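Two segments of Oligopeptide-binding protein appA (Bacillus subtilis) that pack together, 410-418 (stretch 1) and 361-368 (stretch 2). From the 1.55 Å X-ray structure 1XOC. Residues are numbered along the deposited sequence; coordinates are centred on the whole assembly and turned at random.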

# COMPACT_ATOMS: atom_id res chain seq x y z
N TRP A 410 17.03 -3.98 0.42
CA TRP A 410 16.74 -4.05 1.84
C TRP A 410 17.65 -3.16 2.66
O TRP A 410 18.17 -3.55 3.72
CB TRP A 410 16.87 -5.48 2.34
CG TRP A 410 16.04 -6.44 1.54
CD1 TRP A 410 14.68 -6.60 1.60
CD2 TRP A 410 16.53 -7.40 0.62
NE1 TRP A 410 14.30 -7.59 0.73
CE2 TRP A 410 15.42 -8.11 0.12
CE3 TRP A 410 17.80 -7.73 0.14
CZ2 TRP A 410 15.55 -9.13 -0.81
CZ3 TRP A 410 17.94 -8.74 -0.78
CH2 TRP A 410 16.81 -9.44 -1.26
N ASP A 411 17.83 -1.94 2.16
CA ASP A 411 18.90 -1.05 2.59
C ASP A 411 18.37 -0.12 3.68
O ASP A 411 18.18 1.08 3.46
CB ASP A 411 19.37 -0.27 1.37
CG ASP A 411 20.46 0.73 1.68
OD1 ASP A 411 20.54 1.72 0.92
OD2 ASP A 411 21.19 0.56 2.68
N PHE A 412 18.09 -0.73 4.83
CA PHE A 412 17.63 -0.02 6.02
C PHE A 412 17.90 -0.90 7.24
O PHE A 412 17.94 -2.13 7.12
CB PHE A 412 16.13 0.33 5.91
CG PHE A 412 15.21 -0.86 5.94
CD1 PHE A 412 15.02 -1.62 4.81
CD2 PHE A 412 14.56 -1.20 7.09
CE1 PHE A 412 14.15 -2.73 4.83
CE2 PHE A 412 13.65 -2.30 7.10
CZ PHE A 412 13.48 -3.05 5.97
N ASP A 413 18.12 -0.27 8.40
CA ASP A 413 18.18 -0.97 9.69
C ASP A 413 16.77 -1.07 10.24
O ASP A 413 16.28 -2.15 10.61
CB ASP A 413 19.01 -0.18 10.70
CG ASP A 413 20.47 0.01 10.28
OD1 ASP A 413 21.01 -0.83 9.54
OD2 ASP A 413 21.06 1.01 10.75
N ALA A 414 16.07 0.07 10.24
CA ALA A 414 14.67 0.12 10.69
C ALA A 414 13.99 1.25 9.95
O ALA A 414 14.64 2.18 9.51
CB ALA A 414 14.58 0.34 12.19
N MET A 415 12.67 1.18 9.80
CA MET A 415 11.95 2.27 9.17
C MET A 415 10.59 2.49 9.75
O MET A 415 9.95 1.54 10.18
CB MET A 415 11.83 2.06 7.67
CG MET A 415 10.98 0.90 7.28
SD MET A 415 10.89 0.73 5.49
CE MET A 415 10.12 -0.90 5.39
N VAL A 416 10.16 3.74 9.78
CA VAL A 416 8.76 4.08 10.11
C VAL A 416 8.00 4.12 8.80
O VAL A 416 8.33 4.90 7.92
CB VAL A 416 8.65 5.43 10.85
CG1 VAL A 416 7.17 5.72 11.16
CG2 VAL A 416 9.51 5.45 12.10
N MET A 417 6.97 3.29 8.64
CA MET A 417 6.40 3.04 7.31
C MET A 417 4.95 2.67 7.47
O MET A 417 4.53 2.41 8.59
CB MET A 417 7.15 1.93 6.60
CG MET A 417 6.86 1.66 5.14
SD MET A 417 6.72 3.08 4.08
CE MET A 417 8.26 3.91 4.33
N GLY A 418 4.19 2.75 6.39
CA GLY A 418 2.84 2.22 6.42
C GLY A 418 2.53 1.24 5.30
O GLY A 418 3.17 1.24 4.26
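Stretch 2 (361-368) SFTLKTNQ

How does stretch 2 lie on stretch 1? It is an extended strand from Ser-361 running parallel to the strand that begins at Ala-414, with a crossing angle of -22° and an axis approach of 4.5 Å. Ala-414 pairs with Leu-364 (CA to CA 4.9 Å) and Met-415 with Lys-365 (CA to CA 4.6 Å). Lys-365 carries the ladder: its N donates to Ala-414 O at 3.1 Å, and its O accepts from Val-416 N at 2.9 Å.

What happens where the ladder begins? The bond from Ala-414 N to Thr-363 O is weak, at 3.4 Å. One residue earlier, Asp-413, with chi1 m, points toward stretch 2, and its OD2 accepts from Thr-363 N at 2.9 Å and a nearly straight 177°. A carboxylate thus takes the place of a backbone carbonyl, while a water bridges Thr-363 O and Asp-413 N, 2.9 Å from each.

Why is the Lys-365 side chain so extended? After chi1 m, its remaining chi angles are all t, so the chain passes Phe-412, with CD 4.2 Å from Phe-412 CB, and brings NZ within 2.8 Å of Asp-411 O, a hydrogen bond. The Asp-411 carboxylate is less close: OD1 lies 4.0 Å from NZ, beyond a salt bridge.

What fills the face that carries Ala-414 and Leu-364? With chi1 t and chi2 p, Leu-364 brings CD1 to 3.7 Å from Ala-414 CB and 4.0 Å from Val-416 CG2. Phe-362, chi1 p, points toward stretch 1 and sets CE1 3.9 Å from Ala-414 CB, so the small alanine meets two larger apolar side chains.

How does Thr-366 extend the pairing? Its chi1 is t, placing OG1 2.8 Å from Val-416 O, to which it donates a hydrogen bond.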

# COMPACT_ATOMS: atom_id res chain seq x y z
N SER A 361 23.33 0.55 18.20
CA SER A 361 23.27 1.80 17.46
C SER A 361 22.81 1.50 16.04
O SER A 361 23.37 0.62 15.38
CB SER A 361 24.66 2.42 17.40
OG SER A 361 24.65 3.59 16.61
N PHE A 362 21.81 2.24 15.57
CA PHE A 362 21.28 2.07 14.22
C PHE A 362 20.62 3.34 13.69
O PHE A 362 20.36 4.28 14.43
CB PHE A 362 20.28 0.90 14.18
CG PHE A 362 19.02 1.14 14.96
CD1 PHE A 362 17.87 1.63 14.32
CD2 PHE A 362 18.97 0.89 16.32
CE1 PHE A 362 16.72 1.87 15.04
CE2 PHE A 362 17.85 1.12 17.04
CZ PHE A 362 16.69 1.59 16.40
N THR A 363 20.31 3.31 12.40
CA THR A 363 19.62 4.39 11.72
C THR A 363 18.14 4.03 11.46
O THR A 363 17.81 2.95 10.92
CB THR A 363 20.34 4.75 10.42
OG1 THR A 363 21.68 5.16 10.74
CG2 THR A 363 19.62 5.86 9.65
N LEU A 364 17.25 4.94 11.88
CA LEU A 364 15.81 4.84 11.62
C LEU A 364 15.41 5.80 10.50
O LEU A 364 15.46 7.03 10.64
CB LEU A 364 15.05 5.20 12.89
CG LEU A 364 13.51 5.10 12.89
CD1 LEU A 364 13.01 3.69 12.63
CD2 LEU A 364 12.96 5.59 14.21
N LYS A 365 14.97 5.21 9.38
CA LYS A 365 14.56 5.97 8.22
C LYS A 365 13.05 6.18 8.16
O LYS A 365 12.27 5.34 8.65
CB LYS A 365 14.95 5.25 6.93
CG LYS A 365 16.40 5.22 6.61
CD LYS A 365 16.69 4.43 5.33
CE LYS A 365 18.13 4.66 4.92
NZ LYS A 365 18.56 3.82 3.76
N THR A 366 12.63 7.28 7.54
CA THR A 366 11.22 7.42 7.13
C THR A 366 11.11 8.35 5.94
O THR A 366 12.15 8.91 5.53
CB THR A 366 10.30 7.90 8.27
OG1 THR A 366 8.93 7.62 7.90
CG2 THR A 366 10.45 9.35 8.55
N ASN A 367 9.92 8.55 5.41
CA ASN A 367 9.77 9.31 4.16
C ASN A 367 9.61 10.82 4.32
O ASN A 367 8.78 11.29 5.11
CB ASN A 367 8.64 8.75 3.30
CG ASN A 367 7.34 8.59 4.04
OD1 ASN A 367 7.28 7.89 5.04
ND2 ASN A 367 6.29 9.23 3.53
N GLN A 368 10.43 11.56 3.55
CA GLN A 368 10.38 13.03 3.42
C GLN A 368 8.96 13.53 3.14
O GLN A 368 8.34 13.12 2.15
CB GLN A 368 11.33 13.48 2.30
CG GLN A 368 11.46 15.00 2.18
CD GLN A 368 12.30 15.44 1.00
OE1 GLN A 368 12.62 16.62 0.88
NE2 GLN A 368 12.66 14.50 0.11
O HOH W 1 18.22 2.63 8.06